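Local coordinates for extracellular solute-binding protein family 1 (Alicyclobacillus acidocaldarius subsp. acidocaldarius, PDB 4OVJ) that probably binds a solute, perhaps a sugar, outside the cell and delivers it to an ABC-type importer, at residues 93-97 / 98-102; 311-314 / 315-319; 380-383 / 384-387. All coordinates share one frame; numbering follows the deposited sequence. Where two conformers were deposited one is given.

Overall arrangement
The three contacts come in series along the chain, and each lies within or at the end of a helix. Interaction 1 closes helix 92-98. Interaction 2 runs along helix 307-319, and interaction 3 along helix 377-392. Interactions 1 and 2 have centres about 20 Å apart and both border strand 293-300: L102 bonds to I300 by its backbone, and V314 packs on I300. Interaction 3 is remote, its centre about 33 Å from that of interaction 1 and about 40 Å from that of interaction 2, and it packs among helices 185-194, 211-226 and 398-414. This is consistent with the two-lobed fold of solute-binding proteins, with interactions 1 and 2 in one lobe and interaction 3 in the other.

Interaction 1. Residues 93-97 / 98-102; sequences DAYAK and EGQLL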
ATOM      1  N   ASP A  93      -2.341   5.713 -16.414  1.00 11.73           N
ATOM      2  CA  ASP A  93      -3.450   5.871 -17.356  1.00 12.77           C
ATOM      3  C   ASP A  93      -3.053   6.814 -18.482  1.00 12.96           C
ATOM      4  O   ASP A  93      -3.295   6.520 -19.663  1.00 14.13           O
ATOM      5  CB  ASP A  93      -4.708   6.406 -16.663  1.00 15.81           C
ATOM      6  CG  ASP A  93      -5.856   6.650 -17.640  1.00 19.41           C
ATOM      7  OD1 ASP A  93      -6.520   5.667 -18.032  1.00 24.71           O
ATOM      8  OD2 ASP A  93      -6.102   7.829 -18.006  1.00 24.37           O
ATOM      9  N   ALA A  94      -2.458   7.944 -18.114  1.00 12.70           N
ATOM     10  CA  ALA A  94      -2.093   8.967 -19.097  1.00 14.36           C
ATOM     11  C   ALA A  94      -1.092   8.420 -20.114  1.00 13.62           C
ATOM     12  O   ALA A  94      -1.300   8.536 -21.328  1.00 14.72           O
ATOM     13  CB  ALA A  94      -1.541  10.198 -18.401  1.00 16.74           C
ATOM     14  N   TYR A  95      -0.021   7.794 -19.618  1.00 12.26           N
ATOM     15  CA  TYR A  95       1.006   7.234 -20.501  1.00 10.77           C
ATOM     16  C   TYR A  95       0.448   6.115 -21.392  1.00 10.02           C
ATOM     17  O   TYR A  95       0.762   6.043 -22.580  1.00 11.54           O
ATOM     18  CB  TYR A  95       2.212   6.750 -19.686  1.00 11.36           C
ATOM     19  CG  TYR A  95       3.132   7.886 -19.296  1.00 10.61           C
ATOM     20  CD1 TYR A  95       2.923   8.612 -18.139  1.00 12.02           C
ATOM     21  CD2 TYR A  95       4.191   8.256 -20.108  1.00 12.94           C
ATOM     22  CE1 TYR A  95       3.763   9.663 -17.781  1.00 12.29           C
ATOM     23  CE2 TYR A  95       5.025   9.308 -19.763  1.00 14.63           C
ATOM     24  CZ  TYR A  95       4.804  10.011 -18.603  1.00 13.39           C
ATOM     25  OH  TYR A  95       5.621  11.065 -18.265  1.00 15.79           O
ATOM     26  N   ALA A  96      -0.398   5.267 -20.817  1.00 10.57           N
ATOM     27  CA  ALA A  96      -0.988   4.137 -21.531  1.00 10.40           C
ATOM     28  C   ALA A  96      -1.912   4.613 -22.642  1.00 11.89           C
ATOM     29  O   ALA A  96      -1.839   4.116 -23.754  1.00 12.34           O
ATOM     30  CB  ALA A  96      -1.758   3.238 -20.576  1.00 11.91           C
ATOM     31  N   LYS A  97      -2.770   5.578 -22.327  1.00 12.21           N
ATOM     32  CA  LYS A  97      -3.760   6.051 -23.294  1.00 14.96           C
ATOM     33  C   LYS A  97      -3.131   6.800 -24.455  1.00 15.77           C
ATOM     34  O   LYS A  97      -3.664   6.777 -25.576  1.00 16.72           O
ATOM     35  CB  LYS A  97      -4.820   6.896 -22.586  1.00 17.59           C
ATOM     36  CG  LYS A  97      -5.703   5.987 -21.748  1.00 23.31           C
ATOM     37  CD  LYS A  97      -6.959   6.646 -21.227  1.00 28.94           C
ATOM     38  CE  LYS A  97      -7.956   5.561 -20.833  1.00 31.75           C
ATOM     39  NZ  LYS A  97      -8.816   5.959 -19.694  1.00 35.28           N
ATOM     40  N   GLU A  98      -1.989   7.435 -24.199  1.00 13.02           N
ATOM     41  CA  GLU A  98      -1.246   8.120 -25.253  1.00 16.24           C
ATOM     42  C   GLU A  98      -0.535   7.132 -26.160  1.00 14.10           C
ATOM     43  O   GLU A  98      -0.080   7.504 -27.226  1.00 18.08           O
ATOM     44  CB  GLU A  98      -0.189   9.048 -24.666  1.00 20.53           C
ATOM     45  CG  GLU A  98      -0.694  10.377 -24.145  1.00 24.59           C
ATOM     46  CD  GLU A  98       0.452  11.279 -23.737  1.00 35.72           C
ATOM     47  OE1 GLU A  98       1.585  11.071 -24.243  1.00 44.31           O
ATOM     48  OE2 GLU A  98       0.230  12.190 -22.910  1.00 52.03           O
ATOM     49  N   GLY A  99      -0.401   5.882 -25.729  1.00 11.69           N
ATOM     50  CA  GLY A  99       0.288   4.881 -26.524  1.00 11.32           C
ATOM     51  C   GLY A  99       1.787   4.783 -26.288  1.00 10.73           C
ATOM     52  O   GLY A  99       2.518   4.265 -27.120  1.00 10.54           O
ATOM     53  N   GLN A 100       2.241   5.237 -25.126  1.00  9.92           N
ATOM     54  CA  GLN A 100       3.668   5.266 -24.822  1.00  8.97           C
ATOM     55  C   GLN A 100       4.165   3.983 -24.130  1.00  8.20           C
ATOM     56  O   GLN A 100       5.365   3.810 -23.954  1.00  8.00           O
ATOM     57  CB  GLN A 100       3.996   6.466 -23.932  1.00 10.88           C
ATOM     58  CG  GLN A 100       3.544   7.805 -24.494  1.00 13.72           C
ATOM     59  CD  GLN A 100       4.271   8.211 -25.757  1.00 14.73           C
ATOM     60  OE1 GLN A 100       5.041   7.455 -26.322  1.00 14.96           O
ATOM     61  NE2 GLN A 100       4.026   9.432 -26.203  1.00 20.64           N
ATOM     62  N   LEU A 101       3.247   3.120 -23.709  1.00  8.24           N
ATOM     63  CA  LEU A 101       3.588   1.928 -22.939  1.00  7.98           C
ATOM     64  C   LEU A 101       3.238   0.646 -23.682  1.00  7.65           C
ATOM     65  O   LEU A 101       2.138   0.500 -24.234  1.00  8.75           O
ATOM     66  CB  LEU A 101       2.879   1.952 -21.583  1.00  8.30           C
ATOM     67  CG  LEU A 101       3.128   3.186 -20.713  1.00  8.46           C
ATOM     68  CD1 LEU A 101       2.431   3.059 -19.363  1.00  8.96           C
ATOM     69  CD2 LEU A 101       4.612   3.415 -20.516  1.00  8.46           C
ATOM     70  N   LEU A 102       4.181  -0.293 -23.654  1.00  7.80           N
ATOM     71  CA  LEU A 102       4.014  -1.596 -24.260  1.00  8.88           C
ATOM     72  C   LEU A 102       2.966  -2.407 -23.513  1.00  8.57           C
ATOM     73  O   LEU A 102       2.964  -2.464 -22.286  1.00  9.17           O
ATOM     74  CB  LEU A 102       5.340  -2.353 -24.253  1.00  9.96           C
ATOM     75  CG  LEU A 102       5.416  -3.636 -25.061  1.00 11.69           C
ATOM     76  CD1 LEU A 102       5.323  -3.335 -26.541  1.00 14.33           C
ATOM     77  CD2 LEU A 102       6.725  -4.331 -24.750  1.00 12.82           C
TER
HETATM   78  O   HOH W   1       0.362   2.638 -24.340  1.00 10.85           O
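L101 folds back on the last turn of helix 92-98 and lays its CD1 methyl beside Y95, with CD1 3.7 Å from Y95 CB. The same methyl lies 4.4 Å from A96 CB. L101 thus touches the root of the Y95 side chain, while the ring extends beyond it. Q100 meets the ring differently. Its CB comes to the ring edge, close to the ring plane, 4.2 Å from Y95 CD2. The Y95 ring itself packs on L72, S73 and V76 of helix 65-77. L101 and A96 both touch Y130.

The backbone turn that brings these groups together is a Schellman motif. Q100 N bonds to Y95 O at 3.1 Å, nearly straight (160°). G99 N reaches A96 O at 3.0 Å, from above the carbonyl plane. G99 has a positive phi (89°), where a CB would press on the preceding carbonyl oxygen. Water 1 donates to A96 O and accepts from L101 N, so it links the helix end to the departing chain. E98 N bonds to A94 O, and E98 CG lies against the same A94 O, 3.4 Å away.

On another side of the helix, K97 runs back along one turn. Its chain bends at the last torsion (chi4 148°), and NZ forms a salt bridge with D93 OD1 at 2.8 Å on the syn side of the carboxylate. Beyond the turn, the backbones of Q100 and L102 bond to S302 and I300.

Interaction 2. Residues 311-314 / 315-319; sequences ELFV and NFLLN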
ATOM      1  N   GLU A 311      11.614  -7.239 -21.679  1.00  9.15           N
ATOM      2  CA  GLU A 311      10.826  -8.189 -20.906  1.00 10.80           C
ATOM      3  C   GLU A 311      11.730  -9.018 -19.984  1.00  9.96           C
ATOM      4  O   GLU A 311      11.396  -9.240 -18.832  1.00  9.39           O
ATOM      5  CB  GLU A 311      10.033  -9.138 -21.811  1.00 13.34           C
ATOM      6  CG  GLU A 311       8.899  -8.520 -22.615  1.00 16.84           C
ATOM      7  CD  GLU A 311       8.288  -9.528 -23.603  1.00 22.56           C
ATOM      8  OE1 GLU A 311       8.406 -10.769 -23.405  1.00 27.87           O
ATOM      9  OE2 GLU A 311       7.674  -9.093 -24.589  1.00 29.50           O
ATOM     10  N   LEU A 312      12.862  -9.469 -20.504  0.50 10.12           N
ATOM     11  CA  LEU A 312      13.814 -10.238 -19.712  0.50 11.26           C
ATOM     12  C   LEU A 312      14.332  -9.425 -18.511  0.50  9.79           C
ATOM     13  O   LEU A 312      14.468  -9.950 -17.403  0.50  9.95           O
ATOM     14  CB  LEU A 312      14.949 -10.695 -20.619  0.50 13.49           C
ATOM     15  CG  LEU A 312      15.975 -11.675 -20.073  0.50 16.14           C
ATOM     16  CD1 LEU A 312      16.798 -12.246 -21.217  0.50 18.82           C
ATOM     17  CD2 LEU A 312      16.832 -10.936 -19.073  0.50 16.71           C
ATOM     18  N   PHE A 313      14.585  -8.138 -18.720  1.00  8.92           N
ATOM     19  CA  PHE A 313      15.026  -7.258 -17.639  1.00  8.77           C
ATOM     20  C   PHE A 313      13.934  -7.066 -16.581  1.00  8.53           C
ATOM     21  O   PHE A 313      14.177  -7.199 -15.386  1.00  8.88           O
ATOM     22  CB  PHE A 313      15.484  -5.913 -18.198  1.00  8.55           C
ATOM     23  CG  PHE A 313      15.964  -4.956 -17.152  1.00  8.50           C
ATOM     24  CD1 PHE A 313      17.084  -5.243 -16.381  1.00  9.28           C
ATOM     25  CD2 PHE A 313      15.308  -3.769 -16.938  1.00  9.08           C
ATOM     26  CE1 PHE A 313      17.519  -4.348 -15.418  1.00 10.58           C
ATOM     27  CE2 PHE A 313      15.732  -2.873 -15.980  1.00  9.91           C
ATOM     28  CZ  PHE A 313      16.849  -3.153 -15.223  1.00 10.68           C
ATOM     29  N   VAL A 314      12.722  -6.765 -17.025  1.00  8.59           N
ATOM     30  CA  VAL A 314      11.611  -6.614 -16.098  1.00  8.59           C
ATOM     31  C   VAL A 314      11.369  -7.915 -15.328  1.00  8.06           C
ATOM     32  O   VAL A 314      11.169  -7.899 -14.113  1.00  8.60           O
ATOM     33  CB  VAL A 314      10.340  -6.119 -16.826  1.00  9.19           C
ATOM     34  CG1 VAL A 314       9.120  -6.208 -15.929  1.00  9.98           C
ATOM     35  CG2 VAL A 314      10.550  -4.680 -17.275  1.00  9.46           C
ATOM     36  N   ASN A 315      11.435  -9.040 -16.018  1.00  8.13           N
ATOM     37  CA  ASN A 315      11.247 -10.311 -15.362  1.00  9.34           C
ATOM     38  C   ASN A 315      12.290 -10.579 -14.292  1.00  9.24           C
ATOM     39  O   ASN A 315      11.960 -11.127 -13.237  1.00 10.17           O
ATOM     40  CB  ASN A 315      11.273 -11.458 -16.361  1.00  9.46           C
ATOM     41  CG  ASN A 315      10.883 -12.758 -15.717  1.00 11.10           C
ATOM     42  OD1 ASN A 315       9.757 -12.908 -15.231  1.00 11.02           O
ATOM     43  ND2 ASN A 315      11.825 -13.695 -15.660  1.00 13.66           N
ATOM     44  N   PHE A 316      13.534 -10.197 -14.578  1.00  9.25           N
ATOM     45  CA  PHE A 316      14.638 -10.299 -13.627  1.00  9.79           C
ATOM     46  C   PHE A 316      14.355  -9.473 -12.367  1.00  9.52           C
ATOM     47  O   PHE A 316      14.469  -9.970 -11.242  1.00  9.22           O
ATOM     48  CB  PHE A 316      15.953  -9.846 -14.272  1.00 10.64           C
ATOM     49  CG  PHE A 316      17.142  -9.930 -13.355  1.00 12.07           C
ATOM     50  CD1 PHE A 316      17.884 -11.107 -13.280  1.00 13.75           C
ATOM     51  CD2 PHE A 316      17.541  -8.832 -12.597  1.00 13.91           C
ATOM     52  CE1 PHE A 316      18.988 -11.186 -12.453  1.00 14.83           C
ATOM     53  CE2 PHE A 316      18.652  -8.909 -11.766  1.00 13.35           C
ATOM     54  CZ  PHE A 316      19.363 -10.092 -11.695  1.00 16.07           C
ATOM     55  N   LEU A 317      13.951  -8.225 -12.550  1.00  9.40           N
ATOM     56  CA  LEU A 317      13.627  -7.366 -11.416  1.00 10.08           C
ATOM     57  C   LEU A 317      12.491  -7.933 -10.577  1.00  9.49           C
ATOM     58  O   LEU A 317      12.518  -7.837  -9.365  1.00 11.49           O
ATOM     59  CB  LEU A 317      13.259  -5.954 -11.869  1.00 10.16           C
ATOM     60  CG  LEU A 317      14.381  -5.167 -12.539  1.00 10.47           C
ATOM     61  CD1 LEU A 317      13.827  -3.832 -13.010  1.00 11.27           C
ATOM     62  CD2 LEU A 317      15.587  -5.004 -11.625  1.00 12.04           C
ATOM     63  N   LEU A 318      11.509  -8.531 -11.233  1.00  9.13           N
ATOM     64  CA  LEU A 318      10.362  -9.091 -10.545  1.00  9.41           C
ATOM     65  C   LEU A 318      10.658 -10.389  -9.829  1.00  9.73           C
ATOM     66  O   LEU A 318      10.193 -10.585  -8.719  1.00 10.11           O
ATOM     67  CB  LEU A 318       9.199  -9.323 -11.519  1.00  9.18           C
ATOM     68  CG  LEU A 318       8.559  -8.076 -12.129  1.00  9.93           C
ATOM     69  CD1 LEU A 318       7.684  -8.492 -13.303  1.00 11.32           C
ATOM     70  CD2 LEU A 318       7.739  -7.319 -11.102  1.00 10.83           C
ATOM     71  N   ASN A 319      11.391 -11.280 -10.485  1.00  9.83           N
ATOM     72  CA  ASN A 319      11.423 -12.702 -10.076  1.00 10.24           C
ATOM     73  C   ASN A 319      12.775 -13.271  -9.692  1.00 11.38           C
ATOM     74  O   ASN A 319      12.849 -14.386  -9.168  1.00 14.01           O
ATOM     75  CB  ASN A 319      10.824 -13.566 -11.181  1.00 11.11           C
ATOM     76  CG  ASN A 319       9.319 -13.447 -11.258  1.00 11.18           C
ATOM     77  OD1 ASN A 319       8.628 -13.557 -10.244  1.00 13.11           O
ATOM     78  ND2 ASN A 319       8.800 -13.205 -12.448  1.00 11.16           N
TER
HETATM   79  O   HOH W   2      14.591 -12.710 -16.687  1.00 13.94           O
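F313 and L317, one helical turn apart, make one of two apolar contacts within residues 311-319. The two side chains cross obliquely. L317 CD1 sits over one face of the F313 ring, 3.7 Å from F313 CE2. It is an off-centre CH-pi contact, with CD1 30° off the ring normal. With CG anti to the backbone N (chi1 -180°), beside its own carbonyl carbon, F313 brings its ring to L317. V314 and L318 form the second apolar pair. They lie side by side and point the same way, with V314 CG1 3.8 Å from L318 CD1. Around these pairs, the F313 ring meets F29 and F48 edge-to-face, and V314 and L318 pack on W298 of strand 293-300.

Backbone bonds are those of a regular alpha helix: N315 N to E311 O, F316 N to L312 O, L317 N to F313 O and L318 N to V314 O.

The polar side chains work on another face. N319 ND2 donates to N315 OD1 at 3.0 Å. The acceptor lies in the N319 amide plane, but the donor stands above the N315 carbonyl plane. Water 2 donates to L312 O at 2.9 Å and accepts from N315 ND2. E311 OE1 bonds to G109 N.

The helix is therefore two-sided. Its apolar side packs against helix 35-51 and the sheet, while N315 OD1 takes the N-H of N111 and N319 ND2 gives to its carbonyl O, so together the two asparagines satisfy both backbone atoms of N111.

Interaction 3. Residues 380-383 / 384-387; sequences IDQD and FANM
Q382 and N386, one turn apart on helix 377-392, join their side-chain amides. Q382 NE2 donates to N386 OD1 at 3.0 Å, with an N-H...O angle of 143°. N386 OD1 lies in the Q382 amide plane, but NE2 stands above the N386 carbonyl plane, and the two amide planes are 42° apart. The bend at chi2 (59°) turns the Q382 amide forward along the helix to N386. The other end of the N386 amide is bridged by water 3, which accepts from N386 ND2 and donates to D383 OD1 at 2.8 Å. D383 OD2 lies close to E408 OE1, a like charge, which may raise the proton affinity of one of the two carboxylates.

Behind these groups the backbone sets the spacing. N386 N bonds to Q382 O at 3.0 Å, and the selenomethionine M387 bonds through N to D383 O at 2.9 Å.

Farther round the helix, F384 and M387 pack on L214 of helix 211-226, and I380 and M387 touch F405 of helix 398-414. The F384 ring meets F405 edge-to-face.

Q382 NE2 and water 3 thus engage both ends of the N386 amide, one at its oxygen and one at its nitrogen, which would fix its flip.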
ATOM      1  N   ILE A 380      -8.929  16.723   0.661  1.00 17.33           N
ATOM      2  CA  ILE A 380     -10.074  15.966   1.185  1.00 14.88           C
ATOM      3  C   ILE A 380      -9.647  15.062   2.345  1.00 13.98           C
ATOM      4  O   ILE A 380     -10.323  14.988   3.363  1.00 14.92           O
ATOM      5  CB  ILE A 380     -10.773  15.161   0.068  1.00 15.09           C
ATOM      6  CG1 ILE A 380     -11.435  16.144  -0.907  1.00 16.90           C
ATOM      7  CG2 ILE A 380     -11.827  14.231   0.656  1.00 14.87           C
ATOM      8  CD1 ILE A 380     -12.080  15.520  -2.114  1.00 18.07           C
ATOM      9  N   ASP A 381      -8.517  14.394   2.182  1.00 14.96           N
ATOM     10  CA  ASP A 381      -7.928  13.561   3.240  1.00 15.08           C
ATOM     11  C   ASP A 381      -7.704  14.396   4.511  1.00 16.73           C
ATOM     12  O   ASP A 381      -8.065  13.980   5.621  1.00 15.70           O
ATOM     13  CB  ASP A 381      -6.617  12.971   2.710  1.00 17.25           C
ATOM     14  CG  ASP A 381      -5.977  11.969   3.646  1.00 18.27           C
ATOM     15  OD1 ASP A 381      -5.915  12.205   4.863  1.00 22.86           O
ATOM     16  OD2 ASP A 381      -5.474  10.944   3.146  1.00 25.48           O
ATOM     17  N   GLN A 382      -7.131  15.585   4.339  1.00 16.15           N
ATOM     18  CA  GLN A 382      -6.893  16.475   5.470  1.00 17.79           C
ATOM     19  C   GLN A 382      -8.211  16.922   6.096  1.00 16.48           C
ATOM     20  O   GLN A 382      -8.326  16.933   7.320  1.00 18.64           O
ATOM     21  CB  GLN A 382      -6.014  17.677   5.081  1.00 20.30           C
ATOM     22  CG  GLN A 382      -5.584  18.533   6.265  1.00 25.07           C
ATOM     23  CD  GLN A 382      -4.799  17.747   7.314  1.00 28.05           C
ATOM     24  OE1 GLN A 382      -3.711  17.254   7.038  1.00 34.91           O
ATOM     25  NE2 GLN A 382      -5.351  17.630   8.522  1.00 31.27           N
ATOM     26  N   ASP A 383      -9.197  17.284   5.268  1.00 17.28           N
ATOM     27  CA  ASP A 383     -10.527  17.658   5.771  1.00 18.27           C
ATOM     28  C   ASP A 383     -11.160  16.507   6.556  1.00 15.91           C
ATOM     29  O   ASP A 383     -11.810  16.728   7.576  1.00 15.91           O
ATOM     30  CB  ASP A 383     -11.481  18.087   4.646  1.00 19.33           C
ATOM     31  CG  ASP A 383     -11.027  19.347   3.923  1.00 25.55           C
ATOM     32  OD1 ASP A 383     -10.273  20.155   4.520  1.00 28.48           O
ATOM     33  OD2 ASP A 383     -11.439  19.538   2.748  1.00 30.48           O
ATOM     34  N   PHE A 384     -10.976  15.276   6.080  1.00 14.05           N
ATOM     35  CA  PHE A 384     -11.516  14.121   6.784  1.00 12.06           C
ATOM     36  C   PHE A 384     -10.886  13.990   8.158  1.00 12.25           C
ATOM     37  O   PHE A 384     -11.585  13.839   9.169  1.00 12.82           O
ATOM     38  CB  PHE A 384     -11.302  12.857   5.970  1.00 10.73           C
ATOM     39  CG  PHE A 384     -12.004  11.651   6.528  1.00 10.22           C
ATOM     40  CD1 PHE A 384     -13.343  11.439   6.268  1.00 11.30           C
ATOM     41  CD2 PHE A 384     -11.324  10.739   7.322  1.00  9.86           C
ATOM     42  CE1 PHE A 384     -13.999  10.324   6.762  1.00 10.78           C
ATOM     43  CE2 PHE A 384     -11.969   9.624   7.825  1.00  9.58           C
ATOM     44  CZ  PHE A 384     -13.304   9.413   7.548  1.00 10.12           C
ATOM     45  N   ALA A 385      -9.565  14.067   8.198  1.00 13.20           N
ATOM     46  CA  ALA A 385      -8.836  13.986   9.466  1.00 14.17           C
ATOM     47  C   ALA A 385      -9.312  15.073  10.441  1.00 14.72           C
ATOM     48  O   ALA A 385      -9.506  14.821  11.623  1.00 14.81           O
ATOM     49  CB  ALA A 385      -7.346  14.102   9.216  1.00 14.62           C
ATOM     50  N   ASN A 386      -9.543  16.273   9.932  1.00 15.83           N
ATOM     51  CA  ASN A 386     -10.001  17.370  10.785  1.00 16.34           C
ATOM     52  C   ASN A 386     -11.412  17.101  11.323  1.00 15.29           C
ATOM     53  O   ASN A 386     -11.713  17.379  12.490  1.00 15.40           O
ATOM     54  CB  ASN A 386      -9.948  18.691  10.018  1.00 18.20           C
ATOM     55  CG  ASN A 386      -8.522  19.146   9.727  1.00 21.23           C
ATOM     56  OD1 ASN A 386      -7.559  18.625  10.277  1.00 26.54           O
ATOM     57  ND2 ASN A 386      -8.389  20.129   8.857  1.00 24.08           N
HETATM   58  N   MSE A 387     -12.272  16.527  10.479  1.00 14.83           N
HETATM   59  CA  MSE A 387     -13.624  16.164  10.912  1.00 12.30           C
HETATM   60  C   MSE A 387     -13.558  15.068  11.943  1.00 14.10           C
HETATM   61  O   MSE A 387     -14.266  15.114  12.951  1.00 15.49           O
HETATM   62  CB  MSE A 387     -14.476  15.757   9.723  1.00 15.24           C
HETATM   63  CG  MSE A 387     -15.900  15.434  10.142  1.00 15.25           C
HETATM   64 SE   MSE A 387     -16.072  13.508  10.581  0.70 13.71          SE
HETATM   65  CE  MSE A 387     -15.853  12.845   8.776  1.00 14.60           C
TER
HETATM   66  O   HOH W   3     -10.984  20.968   7.088  1.00 39.79           O